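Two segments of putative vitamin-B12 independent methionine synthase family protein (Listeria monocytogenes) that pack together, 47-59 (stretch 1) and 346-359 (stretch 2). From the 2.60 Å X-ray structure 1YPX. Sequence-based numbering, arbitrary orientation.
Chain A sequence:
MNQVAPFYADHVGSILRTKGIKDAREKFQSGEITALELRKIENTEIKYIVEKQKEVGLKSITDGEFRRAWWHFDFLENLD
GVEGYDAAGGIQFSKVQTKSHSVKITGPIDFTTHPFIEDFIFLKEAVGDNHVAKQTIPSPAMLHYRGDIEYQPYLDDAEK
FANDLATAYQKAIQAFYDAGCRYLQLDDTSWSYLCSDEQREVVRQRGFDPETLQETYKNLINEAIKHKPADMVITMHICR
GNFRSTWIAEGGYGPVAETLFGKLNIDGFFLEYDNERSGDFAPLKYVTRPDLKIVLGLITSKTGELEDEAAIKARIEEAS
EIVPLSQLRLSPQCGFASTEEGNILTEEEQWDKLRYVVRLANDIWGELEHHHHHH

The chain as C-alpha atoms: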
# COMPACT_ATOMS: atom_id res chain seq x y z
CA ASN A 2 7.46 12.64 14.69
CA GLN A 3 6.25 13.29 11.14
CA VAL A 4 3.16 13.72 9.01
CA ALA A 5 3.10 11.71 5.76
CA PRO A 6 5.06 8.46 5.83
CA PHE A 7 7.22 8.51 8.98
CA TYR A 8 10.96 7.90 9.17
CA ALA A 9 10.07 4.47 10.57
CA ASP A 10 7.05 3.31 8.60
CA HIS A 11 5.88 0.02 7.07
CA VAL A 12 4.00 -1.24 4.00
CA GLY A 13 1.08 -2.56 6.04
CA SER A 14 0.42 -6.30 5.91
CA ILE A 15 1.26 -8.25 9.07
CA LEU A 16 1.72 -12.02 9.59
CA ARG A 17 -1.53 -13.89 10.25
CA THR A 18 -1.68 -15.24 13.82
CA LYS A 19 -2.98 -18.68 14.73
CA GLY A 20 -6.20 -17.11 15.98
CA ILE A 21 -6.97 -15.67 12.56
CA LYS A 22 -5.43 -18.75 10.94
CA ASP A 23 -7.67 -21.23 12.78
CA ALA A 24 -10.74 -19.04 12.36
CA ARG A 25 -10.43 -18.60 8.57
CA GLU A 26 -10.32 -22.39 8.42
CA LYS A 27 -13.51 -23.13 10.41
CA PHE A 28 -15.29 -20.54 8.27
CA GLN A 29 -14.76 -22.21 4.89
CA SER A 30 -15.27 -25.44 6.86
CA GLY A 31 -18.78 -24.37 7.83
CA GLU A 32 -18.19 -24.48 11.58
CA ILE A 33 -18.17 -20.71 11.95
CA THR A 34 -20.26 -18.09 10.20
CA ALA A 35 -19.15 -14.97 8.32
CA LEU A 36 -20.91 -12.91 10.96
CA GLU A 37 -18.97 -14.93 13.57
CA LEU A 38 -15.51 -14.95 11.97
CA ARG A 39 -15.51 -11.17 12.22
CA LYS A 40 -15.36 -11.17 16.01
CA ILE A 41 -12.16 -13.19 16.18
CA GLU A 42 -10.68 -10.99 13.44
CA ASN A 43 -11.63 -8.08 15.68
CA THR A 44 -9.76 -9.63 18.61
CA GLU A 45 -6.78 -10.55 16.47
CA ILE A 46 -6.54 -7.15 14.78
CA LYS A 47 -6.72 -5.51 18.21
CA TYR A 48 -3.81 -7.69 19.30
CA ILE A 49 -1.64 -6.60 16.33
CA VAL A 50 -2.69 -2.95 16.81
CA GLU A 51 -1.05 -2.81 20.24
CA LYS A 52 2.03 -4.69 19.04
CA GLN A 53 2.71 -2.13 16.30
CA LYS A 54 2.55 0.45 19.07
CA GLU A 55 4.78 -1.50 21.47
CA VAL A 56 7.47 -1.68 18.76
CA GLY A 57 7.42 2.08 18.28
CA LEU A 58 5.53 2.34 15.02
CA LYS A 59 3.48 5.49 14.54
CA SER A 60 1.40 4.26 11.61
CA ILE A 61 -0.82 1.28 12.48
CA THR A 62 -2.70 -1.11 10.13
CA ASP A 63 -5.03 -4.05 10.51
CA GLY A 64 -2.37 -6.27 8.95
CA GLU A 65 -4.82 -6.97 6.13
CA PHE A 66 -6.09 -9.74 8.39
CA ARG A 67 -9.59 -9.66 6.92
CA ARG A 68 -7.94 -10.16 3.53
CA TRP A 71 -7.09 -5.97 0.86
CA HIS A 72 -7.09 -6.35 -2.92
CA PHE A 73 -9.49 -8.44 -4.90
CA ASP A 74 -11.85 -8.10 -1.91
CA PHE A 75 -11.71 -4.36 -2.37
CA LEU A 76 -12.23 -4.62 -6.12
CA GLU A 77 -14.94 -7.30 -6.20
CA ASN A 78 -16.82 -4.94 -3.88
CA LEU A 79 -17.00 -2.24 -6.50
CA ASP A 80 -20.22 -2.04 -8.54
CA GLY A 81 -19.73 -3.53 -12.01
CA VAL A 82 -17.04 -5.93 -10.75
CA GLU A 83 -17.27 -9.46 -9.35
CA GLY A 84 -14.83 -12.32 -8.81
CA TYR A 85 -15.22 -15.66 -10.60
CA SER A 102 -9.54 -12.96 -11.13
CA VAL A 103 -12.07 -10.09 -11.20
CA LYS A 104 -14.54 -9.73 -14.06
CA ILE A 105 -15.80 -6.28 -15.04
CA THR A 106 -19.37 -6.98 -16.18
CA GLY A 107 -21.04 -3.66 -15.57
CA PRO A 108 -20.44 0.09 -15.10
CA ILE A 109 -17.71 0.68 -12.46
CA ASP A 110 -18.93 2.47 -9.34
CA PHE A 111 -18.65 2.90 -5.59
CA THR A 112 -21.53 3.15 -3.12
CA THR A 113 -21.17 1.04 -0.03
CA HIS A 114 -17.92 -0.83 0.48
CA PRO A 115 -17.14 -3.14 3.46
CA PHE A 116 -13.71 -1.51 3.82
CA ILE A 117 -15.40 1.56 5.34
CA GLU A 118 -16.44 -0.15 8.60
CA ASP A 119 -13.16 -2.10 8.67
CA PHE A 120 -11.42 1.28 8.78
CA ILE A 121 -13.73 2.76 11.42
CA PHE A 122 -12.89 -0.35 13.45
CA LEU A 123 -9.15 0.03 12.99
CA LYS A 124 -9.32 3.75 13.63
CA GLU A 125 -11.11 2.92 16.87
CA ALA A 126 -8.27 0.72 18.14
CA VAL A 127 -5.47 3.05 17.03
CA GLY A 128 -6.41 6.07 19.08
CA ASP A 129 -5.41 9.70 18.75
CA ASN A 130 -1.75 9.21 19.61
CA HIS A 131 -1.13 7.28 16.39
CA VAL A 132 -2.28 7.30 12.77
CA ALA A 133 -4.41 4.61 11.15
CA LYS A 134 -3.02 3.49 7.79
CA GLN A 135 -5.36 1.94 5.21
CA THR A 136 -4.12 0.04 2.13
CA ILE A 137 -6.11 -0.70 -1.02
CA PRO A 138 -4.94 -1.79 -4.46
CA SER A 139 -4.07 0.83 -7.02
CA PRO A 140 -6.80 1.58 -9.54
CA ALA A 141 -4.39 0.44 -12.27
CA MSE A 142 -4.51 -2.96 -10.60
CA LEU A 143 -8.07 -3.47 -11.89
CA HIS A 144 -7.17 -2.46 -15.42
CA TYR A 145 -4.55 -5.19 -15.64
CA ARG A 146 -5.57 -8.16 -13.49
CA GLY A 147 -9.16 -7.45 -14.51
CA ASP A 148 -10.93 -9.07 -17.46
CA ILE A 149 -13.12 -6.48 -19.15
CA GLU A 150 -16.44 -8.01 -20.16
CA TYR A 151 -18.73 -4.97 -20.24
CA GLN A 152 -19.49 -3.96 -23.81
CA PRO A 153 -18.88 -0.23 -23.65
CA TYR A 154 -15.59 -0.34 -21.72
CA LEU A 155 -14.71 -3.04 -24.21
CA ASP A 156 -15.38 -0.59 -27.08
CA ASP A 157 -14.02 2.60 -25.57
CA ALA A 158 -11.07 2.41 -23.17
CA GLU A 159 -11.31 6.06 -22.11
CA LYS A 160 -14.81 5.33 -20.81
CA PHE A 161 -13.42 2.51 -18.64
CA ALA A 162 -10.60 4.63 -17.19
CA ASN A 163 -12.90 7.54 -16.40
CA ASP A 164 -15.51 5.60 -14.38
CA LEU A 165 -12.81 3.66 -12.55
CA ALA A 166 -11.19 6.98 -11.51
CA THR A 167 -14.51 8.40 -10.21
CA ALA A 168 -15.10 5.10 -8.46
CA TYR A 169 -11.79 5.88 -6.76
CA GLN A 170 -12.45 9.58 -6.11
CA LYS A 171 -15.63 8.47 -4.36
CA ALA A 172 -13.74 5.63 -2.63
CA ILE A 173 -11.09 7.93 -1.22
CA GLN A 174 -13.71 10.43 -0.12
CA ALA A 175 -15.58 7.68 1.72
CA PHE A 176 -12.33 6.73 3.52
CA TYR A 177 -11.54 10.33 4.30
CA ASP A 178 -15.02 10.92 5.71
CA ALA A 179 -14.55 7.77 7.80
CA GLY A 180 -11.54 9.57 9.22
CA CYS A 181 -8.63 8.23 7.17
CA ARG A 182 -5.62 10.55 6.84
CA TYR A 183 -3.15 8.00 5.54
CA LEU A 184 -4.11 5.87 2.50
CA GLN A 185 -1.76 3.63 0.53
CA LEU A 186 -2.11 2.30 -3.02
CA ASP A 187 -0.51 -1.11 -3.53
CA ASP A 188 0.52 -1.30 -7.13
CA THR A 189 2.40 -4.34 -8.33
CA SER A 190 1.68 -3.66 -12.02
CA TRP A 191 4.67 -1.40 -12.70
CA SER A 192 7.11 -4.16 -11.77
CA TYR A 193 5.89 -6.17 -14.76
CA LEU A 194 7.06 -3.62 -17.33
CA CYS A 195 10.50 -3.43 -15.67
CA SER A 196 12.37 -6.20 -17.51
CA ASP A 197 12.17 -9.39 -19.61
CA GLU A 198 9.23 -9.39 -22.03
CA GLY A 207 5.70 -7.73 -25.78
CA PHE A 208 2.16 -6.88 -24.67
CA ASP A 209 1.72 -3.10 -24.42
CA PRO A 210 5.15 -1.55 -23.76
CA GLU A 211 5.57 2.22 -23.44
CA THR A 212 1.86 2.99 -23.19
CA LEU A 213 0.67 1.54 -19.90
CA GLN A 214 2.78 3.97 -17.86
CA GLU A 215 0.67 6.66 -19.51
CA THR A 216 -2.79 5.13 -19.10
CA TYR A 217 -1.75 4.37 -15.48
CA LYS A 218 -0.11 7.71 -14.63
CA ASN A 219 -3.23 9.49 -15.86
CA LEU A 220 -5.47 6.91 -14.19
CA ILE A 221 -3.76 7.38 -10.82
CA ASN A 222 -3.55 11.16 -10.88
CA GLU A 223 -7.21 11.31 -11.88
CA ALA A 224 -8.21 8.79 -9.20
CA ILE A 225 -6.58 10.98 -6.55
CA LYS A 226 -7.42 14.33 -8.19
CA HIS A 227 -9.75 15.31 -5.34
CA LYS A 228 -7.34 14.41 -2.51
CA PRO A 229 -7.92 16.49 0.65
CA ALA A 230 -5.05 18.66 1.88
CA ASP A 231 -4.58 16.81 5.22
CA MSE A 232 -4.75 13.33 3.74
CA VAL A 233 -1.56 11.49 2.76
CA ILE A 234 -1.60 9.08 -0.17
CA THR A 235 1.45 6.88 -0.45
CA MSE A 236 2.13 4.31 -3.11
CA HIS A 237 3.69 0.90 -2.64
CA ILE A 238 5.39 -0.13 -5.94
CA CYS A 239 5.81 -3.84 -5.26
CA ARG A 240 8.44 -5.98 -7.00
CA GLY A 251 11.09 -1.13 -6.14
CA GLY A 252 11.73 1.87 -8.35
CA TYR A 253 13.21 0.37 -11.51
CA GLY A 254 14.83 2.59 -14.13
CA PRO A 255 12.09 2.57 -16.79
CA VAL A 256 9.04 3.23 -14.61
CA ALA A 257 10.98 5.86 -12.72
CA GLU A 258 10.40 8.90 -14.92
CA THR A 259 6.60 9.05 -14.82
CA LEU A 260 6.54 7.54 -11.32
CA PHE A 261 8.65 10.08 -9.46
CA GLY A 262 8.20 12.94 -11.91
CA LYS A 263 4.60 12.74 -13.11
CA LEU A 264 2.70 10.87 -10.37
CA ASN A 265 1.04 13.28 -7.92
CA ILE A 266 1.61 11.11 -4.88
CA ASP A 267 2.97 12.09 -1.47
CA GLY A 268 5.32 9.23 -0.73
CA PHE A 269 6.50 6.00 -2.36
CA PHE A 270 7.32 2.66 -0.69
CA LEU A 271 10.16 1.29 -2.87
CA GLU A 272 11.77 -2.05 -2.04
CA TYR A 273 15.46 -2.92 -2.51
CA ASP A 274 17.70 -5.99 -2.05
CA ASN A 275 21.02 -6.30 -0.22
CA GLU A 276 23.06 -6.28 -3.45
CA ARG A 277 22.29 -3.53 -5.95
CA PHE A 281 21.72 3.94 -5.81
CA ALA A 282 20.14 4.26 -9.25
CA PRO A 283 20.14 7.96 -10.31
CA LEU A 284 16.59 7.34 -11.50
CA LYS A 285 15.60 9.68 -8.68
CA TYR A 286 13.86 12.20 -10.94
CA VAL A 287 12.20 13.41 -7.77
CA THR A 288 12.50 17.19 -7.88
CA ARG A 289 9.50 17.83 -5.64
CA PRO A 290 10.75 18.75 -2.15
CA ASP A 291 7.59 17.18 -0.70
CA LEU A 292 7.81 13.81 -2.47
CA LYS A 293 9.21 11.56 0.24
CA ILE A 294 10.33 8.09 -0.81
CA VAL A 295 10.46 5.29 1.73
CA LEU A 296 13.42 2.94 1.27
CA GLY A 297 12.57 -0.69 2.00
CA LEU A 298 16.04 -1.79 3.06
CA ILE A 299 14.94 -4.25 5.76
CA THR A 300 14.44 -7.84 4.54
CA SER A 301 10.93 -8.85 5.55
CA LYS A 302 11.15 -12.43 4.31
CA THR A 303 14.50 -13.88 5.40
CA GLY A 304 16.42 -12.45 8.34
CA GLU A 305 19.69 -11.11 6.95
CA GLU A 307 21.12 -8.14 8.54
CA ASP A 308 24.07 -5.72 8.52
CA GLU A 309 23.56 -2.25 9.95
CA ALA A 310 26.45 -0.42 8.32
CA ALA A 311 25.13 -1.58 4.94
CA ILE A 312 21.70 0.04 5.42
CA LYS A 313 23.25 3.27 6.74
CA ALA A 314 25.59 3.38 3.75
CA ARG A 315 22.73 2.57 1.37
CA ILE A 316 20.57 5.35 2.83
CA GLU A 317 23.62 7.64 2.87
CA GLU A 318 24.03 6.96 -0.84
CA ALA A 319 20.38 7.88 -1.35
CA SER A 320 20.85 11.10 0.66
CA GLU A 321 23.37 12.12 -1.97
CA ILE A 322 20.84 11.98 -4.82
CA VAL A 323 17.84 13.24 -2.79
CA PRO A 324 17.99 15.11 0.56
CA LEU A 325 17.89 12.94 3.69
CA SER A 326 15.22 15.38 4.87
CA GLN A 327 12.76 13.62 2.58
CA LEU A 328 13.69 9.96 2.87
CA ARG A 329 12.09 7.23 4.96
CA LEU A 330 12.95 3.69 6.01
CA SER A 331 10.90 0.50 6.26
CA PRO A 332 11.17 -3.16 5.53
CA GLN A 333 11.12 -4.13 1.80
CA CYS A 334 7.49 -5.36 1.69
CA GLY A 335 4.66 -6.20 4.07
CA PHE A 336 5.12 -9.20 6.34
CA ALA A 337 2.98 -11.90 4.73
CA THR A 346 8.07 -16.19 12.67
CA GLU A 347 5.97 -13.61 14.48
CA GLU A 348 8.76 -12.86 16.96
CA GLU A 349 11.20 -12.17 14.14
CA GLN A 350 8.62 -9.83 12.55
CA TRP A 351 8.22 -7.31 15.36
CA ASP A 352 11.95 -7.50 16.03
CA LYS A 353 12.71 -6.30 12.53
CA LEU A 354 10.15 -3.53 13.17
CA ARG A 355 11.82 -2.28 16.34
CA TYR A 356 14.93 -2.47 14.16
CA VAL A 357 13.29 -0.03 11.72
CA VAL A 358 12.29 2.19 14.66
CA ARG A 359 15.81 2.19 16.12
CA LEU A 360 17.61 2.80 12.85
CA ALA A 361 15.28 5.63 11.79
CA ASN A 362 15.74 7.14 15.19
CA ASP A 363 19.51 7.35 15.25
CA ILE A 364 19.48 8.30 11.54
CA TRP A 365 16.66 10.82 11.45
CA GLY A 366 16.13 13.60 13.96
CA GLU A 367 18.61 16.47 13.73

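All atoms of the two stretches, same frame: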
# COMPACT_ATOMS: atom_id res chain seq x y z
N LYS A 47 -7.02 -6.26 16.99
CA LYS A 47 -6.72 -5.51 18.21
C LYS A 47 -5.36 -5.90 18.79
O LYS A 47 -4.57 -5.05 19.21
CB LYS A 47 -7.81 -5.72 19.27
CG LYS A 47 -9.03 -4.83 19.10
CD LYS A 47 -9.79 -4.67 20.41
CE LYS A 47 -11.03 -3.79 20.26
NZ LYS A 47 -12.11 -4.46 19.48
N TYR A 48 -5.08 -7.20 18.79
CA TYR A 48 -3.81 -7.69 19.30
C TYR A 48 -2.62 -7.14 18.49
O TYR A 48 -1.61 -6.73 19.08
CB TYR A 48 -3.81 -9.22 19.31
CG TYR A 48 -2.46 -9.80 19.58
CD1 TYR A 48 -1.72 -10.39 18.55
CD2 TYR A 48 -1.87 -9.70 20.84
CE1 TYR A 48 -0.43 -10.85 18.75
CE2 TYR A 48 -0.57 -10.17 21.06
CZ TYR A 48 0.14 -10.74 20.00
OH TYR A 48 1.43 -11.18 20.18
N ILE A 49 -2.73 -7.12 17.16
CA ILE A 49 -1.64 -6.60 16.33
C ILE A 49 -1.55 -5.06 16.38
O ILE A 49 -0.49 -4.48 16.13
CB ILE A 49 -1.75 -7.05 14.81
CG1 ILE A 49 -2.97 -6.41 14.14
CG2 ILE A 49 -1.82 -8.58 14.73
CD1 ILE A 49 -3.05 -6.68 12.64
N VAL A 50 -2.67 -4.41 16.70
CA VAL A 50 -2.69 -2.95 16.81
C VAL A 50 -1.76 -2.53 17.94
O VAL A 50 -0.91 -1.66 17.76
CB VAL A 50 -4.11 -2.42 17.12
CG1 VAL A 50 -4.04 -0.93 17.46
CG2 VAL A 50 -5.02 -2.63 15.93
N GLU A 51 -1.91 -3.16 19.11
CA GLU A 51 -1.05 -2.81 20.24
C GLU A 51 0.41 -3.12 19.96
O GLU A 51 1.29 -2.32 20.27
CB GLU A 51 -1.49 -3.52 21.52
CG GLU A 51 -2.19 -2.59 22.56
CD GLU A 51 -1.35 -1.37 22.96
OE1 GLU A 51 -1.12 -0.49 22.10
OE2 GLU A 51 -0.93 -1.27 24.14
N LYS A 52 0.67 -4.28 19.35
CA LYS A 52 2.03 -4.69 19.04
C LYS A 52 2.78 -3.70 18.15
O LYS A 52 3.99 -3.48 18.33
CB LYS A 52 2.03 -6.09 18.42
CG LYS A 52 1.55 -7.17 19.40
CD LYS A 52 2.42 -7.22 20.68
CE LYS A 52 1.66 -7.84 21.88
NZ LYS A 52 2.43 -7.97 23.17
N GLN A 53 2.08 -3.10 17.19
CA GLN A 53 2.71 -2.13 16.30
C GLN A 53 3.07 -0.90 17.14
O GLN A 53 4.03 -0.18 16.87
CB GLN A 53 1.75 -1.72 15.16
CG GLN A 53 1.34 -2.84 14.20
CD GLN A 53 0.41 -2.35 13.07
OE1 GLN A 53 0.75 -1.46 12.29
NE2 GLN A 53 -0.77 -2.96 12.99
N LYS A 54 2.30 -0.69 18.20
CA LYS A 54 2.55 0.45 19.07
C LYS A 54 3.68 0.14 20.05
O LYS A 54 4.53 1.00 20.32
CB LYS A 54 1.25 0.86 19.75
CG LYS A 54 0.26 1.41 18.72
CD LYS A 54 -1.19 1.11 19.05
CE LYS A 54 -1.70 1.94 20.18
NZ LYS A 54 -3.14 1.66 20.40
N GLU A 55 3.72 -1.09 20.55
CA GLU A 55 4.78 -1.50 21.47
C GLU A 55 6.15 -1.60 20.79
O GLU A 55 7.18 -1.68 21.47
CB GLU A 55 4.45 -2.85 22.13
CG GLU A 55 3.31 -2.83 23.14
CD GLU A 55 2.87 -4.23 23.57
OE1 GLU A 55 1.72 -4.38 24.03
OE2 GLU A 55 3.69 -5.18 23.45
N VAL A 56 6.18 -1.62 19.45
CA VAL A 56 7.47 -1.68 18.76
C VAL A 56 7.95 -0.27 18.50
O VAL A 56 9.14 -0.05 18.31
CB VAL A 56 7.42 -2.49 17.41
CG1 VAL A 56 7.13 -3.95 17.69
CG2 VAL A 56 6.39 -1.89 16.45
N GLY A 57 7.03 0.70 18.48
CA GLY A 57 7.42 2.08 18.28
C GLY A 57 6.79 2.71 17.07
O GLY A 57 6.86 3.93 16.88
N LEU A 58 6.18 1.87 16.24
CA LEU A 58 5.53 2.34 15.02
C LEU A 58 4.52 3.45 15.30
O LEU A 58 3.88 3.48 16.35
CB LEU A 58 4.86 1.15 14.34
CG LEU A 58 5.68 0.36 13.31
CD1 LEU A 58 7.19 0.45 13.57
CD2 LEU A 58 5.21 -1.08 13.33
N LYS A 59 4.42 4.39 14.37
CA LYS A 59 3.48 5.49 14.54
C LYS A 59 2.25 5.18 13.68
O LYS A 59 1.11 5.44 14.08
CB LYS A 59 4.11 6.83 14.13
CG LYS A 59 3.26 8.04 14.50
CD LYS A 59 3.96 9.35 14.20
CE LYS A 59 3.24 10.55 14.85
NZ LYS A 59 3.40 10.59 16.35
N THR A 346 8.69 -15.99 11.37
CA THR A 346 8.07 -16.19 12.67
C THR A 346 7.60 -14.84 13.19
O THR A 346 8.23 -13.82 12.93
CB THR A 346 9.06 -16.78 13.71
OG1 THR A 346 9.97 -15.76 14.12
CG2 THR A 346 9.83 -17.94 13.12
N GLU A 347 6.50 -14.85 13.93
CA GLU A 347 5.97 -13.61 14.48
C GLU A 347 7.01 -12.82 15.26
O GLU A 347 7.17 -11.62 15.04
CB GLU A 347 4.74 -13.90 15.35
CG GLU A 347 3.55 -14.41 14.54
CD GLU A 347 2.27 -14.54 15.36
OE1 GLU A 347 1.80 -13.51 15.90
OE2 GLU A 347 1.74 -15.67 15.45
N GLU A 348 7.73 -13.49 16.15
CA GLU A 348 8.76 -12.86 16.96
C GLU A 348 9.74 -12.09 16.07
O GLU A 348 10.00 -10.90 16.28
CB GLU A 348 9.52 -13.92 17.75
CG GLU A 348 10.55 -13.39 18.75
CD GLU A 348 11.54 -14.47 19.21
OE1 GLU A 348 12.57 -14.67 18.52
OE2 GLU A 348 11.26 -15.12 20.24
N GLU A 349 10.26 -12.77 15.06
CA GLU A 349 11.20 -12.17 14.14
C GLU A 349 10.64 -10.89 13.53
O GLU A 349 11.34 -9.88 13.40
CB GLU A 349 11.55 -13.18 13.04
CG GLU A 349 13.02 -13.56 12.99
CD GLU A 349 13.87 -12.50 12.31
OE1 GLU A 349 14.29 -12.73 11.15
OE2 GLU A 349 14.11 -11.43 12.93
N GLN A 350 9.36 -10.94 13.16
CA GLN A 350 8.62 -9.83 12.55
C GLN A 350 8.74 -8.51 13.32
O GLN A 350 9.30 -7.52 12.83
CB GLN A 350 7.13 -10.20 12.41
CG GLN A 350 6.23 -9.14 11.74
CD GLN A 350 4.75 -9.51 11.75
OE1 GLN A 350 4.14 -9.68 12.80
NE2 GLN A 350 4.16 -9.62 10.57
N TRP A 351 8.19 -8.51 14.54
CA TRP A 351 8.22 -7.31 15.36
C TRP A 351 9.64 -6.89 15.70
O TRP A 351 9.91 -5.71 15.91
CB TRP A 351 7.39 -7.52 16.63
CG TRP A 351 5.89 -7.68 16.34
CD1 TRP A 351 5.07 -6.77 15.71
CD2 TRP A 351 5.08 -8.83 16.62
NE1 TRP A 351 3.80 -7.29 15.60
CE2 TRP A 351 3.78 -8.54 16.14
CE3 TRP A 351 5.32 -10.07 17.23
CZ2 TRP A 351 2.72 -9.46 16.25
CZ3 TRP A 351 4.27 -10.98 17.34
CH2 TRP A 351 2.99 -10.67 16.85
N ASP A 352 10.56 -7.84 15.73
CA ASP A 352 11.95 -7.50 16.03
C ASP A 352 12.52 -6.66 14.90
O ASP A 352 13.21 -5.66 15.13
CB ASP A 352 12.78 -8.76 16.25
CG ASP A 352 12.61 -9.32 17.65
OD1 ASP A 352 13.27 -10.35 17.97
OD2 ASP A 352 11.82 -8.73 18.43
N LYS A 353 12.23 -7.06 13.67
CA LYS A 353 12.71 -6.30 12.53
C LYS A 353 12.03 -4.92 12.51
O LYS A 353 12.57 -3.98 11.94
CB LYS A 353 12.44 -7.06 11.24
CG LYS A 353 13.30 -8.29 11.07
CD LYS A 353 12.96 -9.02 9.79
CE LYS A 353 14.17 -9.79 9.26
NZ LYS A 353 15.29 -8.85 8.92
N LEU A 354 10.85 -4.81 13.13
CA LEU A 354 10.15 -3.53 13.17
C LEU A 354 10.80 -2.56 14.15
O LEU A 354 10.98 -1.39 13.86
CB LEU A 354 8.68 -3.71 13.55
CG LEU A 354 7.74 -4.20 12.43
CD1 LEU A 354 6.32 -4.29 12.96
CD2 LEU A 354 7.81 -3.25 11.25
N ARG A 355 11.17 -3.08 15.32
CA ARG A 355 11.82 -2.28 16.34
C ARG A 355 13.16 -1.89 15.74
O ARG A 355 13.74 -0.85 16.06
CB ARG A 355 12.03 -3.12 17.61
CG ARG A 355 10.95 -4.18 17.83
CD ARG A 355 11.10 -4.87 19.19
NE ARG A 355 10.44 -4.13 20.26
CZ ARG A 355 9.33 -4.53 20.88
NH1 ARG A 355 8.79 -3.79 21.85
NH2 ARG A 355 8.77 -5.69 20.53
N TYR A 356 13.66 -2.73 14.84
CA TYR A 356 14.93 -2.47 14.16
C TYR A 356 14.76 -1.24 13.26
O TYR A 356 15.64 -0.38 13.17
CB TYR A 356 15.34 -3.69 13.35
CG TYR A 356 16.74 -3.64 12.77
CD1 TYR A 356 16.97 -4.05 11.46
CD2 TYR A 356 17.83 -3.24 13.54
CE1 TYR A 356 18.25 -4.07 10.92
CE2 TYR A 356 19.12 -3.25 13.01
CZ TYR A 356 19.32 -3.68 11.70
OH TYR A 356 20.59 -3.74 11.16
N VAL A 357 13.61 -1.17 12.58
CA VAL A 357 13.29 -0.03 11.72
C VAL A 357 13.16 1.22 12.60
O VAL A 357 13.65 2.29 12.25
CB VAL A 357 11.96 -0.26 10.97
CG1 VAL A 357 11.53 1.03 10.27
CG2 VAL A 357 12.09 -1.40 9.96
N VAL A 358 12.49 1.07 13.74
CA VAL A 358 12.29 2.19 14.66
C VAL A 358 13.60 2.72 15.25
O VAL A 358 13.77 3.93 15.43
CB VAL A 358 11.37 1.81 15.87
CG1 VAL A 358 11.31 2.97 16.85
CG2 VAL A 358 9.97 1.45 15.38
N ARG A 359 14.52 1.81 15.55
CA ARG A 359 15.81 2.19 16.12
C ARG A 359 16.68 2.88 15.08
O ARG A 359 17.21 3.97 15.31
CB ARG A 359 16.51 0.93 16.63
CG ARG A 359 17.84 1.14 17.34
CD ARG A 359 18.48 -0.24 17.51
NE ARG A 359 17.41 -1.25 17.58
CZ ARG A 359 17.58 -2.54 17.30
NH1 ARG A 359 16.55 -3.37 17.38
NH2 ARG A 359 18.78 -2.98 16.93

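How do two helices nearly 300 residues apart in sequence fit against each other? They run in roughly the same direction, their axes 40° apart and no nearer than 9.6 Å, leaving room for side chains between them. The backbones come closest near the end of the first helix, where the CA atoms of Val-56 and Arg-355 lie 5.0 Å apart. No hydrogen bond crosses the contact; packing of shapes dominates.

Which bump is the largest? Trp-351, with chi1 in m, reaches across to the first helix. The broad indole, with 98 Å² of Trp-351 covered, meets Tyr-48, Lys-52 and Val-56 obliquely. Its NE1 is 3.5 Å from Lys-52 CB, and its CH2 is 3.9 Å from Tyr-48 CE1. Lys-52 offers the carbon base of its side chain, while its end leads away and its NZ forms a salt bridge with Glu-55 OE2 at 3.1 Å.

What fills the hollow beyond the tryptophan? Buried Val-56 sits among Trp-351, Leu-354 and Arg-355. Its CG1 lies 3.7 Å from Trp-351 CB, and its CG2 4.1 Å from Leu-354 CB. The branch at CB lets Val-56 reach Trp-351 through CG1 and Leu-354 through CG2, with CG1 also near Leu-354. The Arg-355 guanidinium lays one face over Val-56, with NH2 3.7 Å from Val-56 CG1.

Why does the chain turn at a glycine? Gly-57 is the first residue to leave helical angles, in a Schellman motif with phi of 120°; a CB there would jam against the preceding carbonyl O, which by itself calls for glycine. The lack of a side chain also leaves room for Val-358, whose CG1 would be only 2.8 Å from an ideal CB of Gly-57. Just beyond, Leu-58 brings its end inward: Leu-58 CD2 lies 3.4 Å from Leu-354 CD1, and Leu-58 CD1 lies 3.5 Å from Val-358 CG2, closing this apolar cluster.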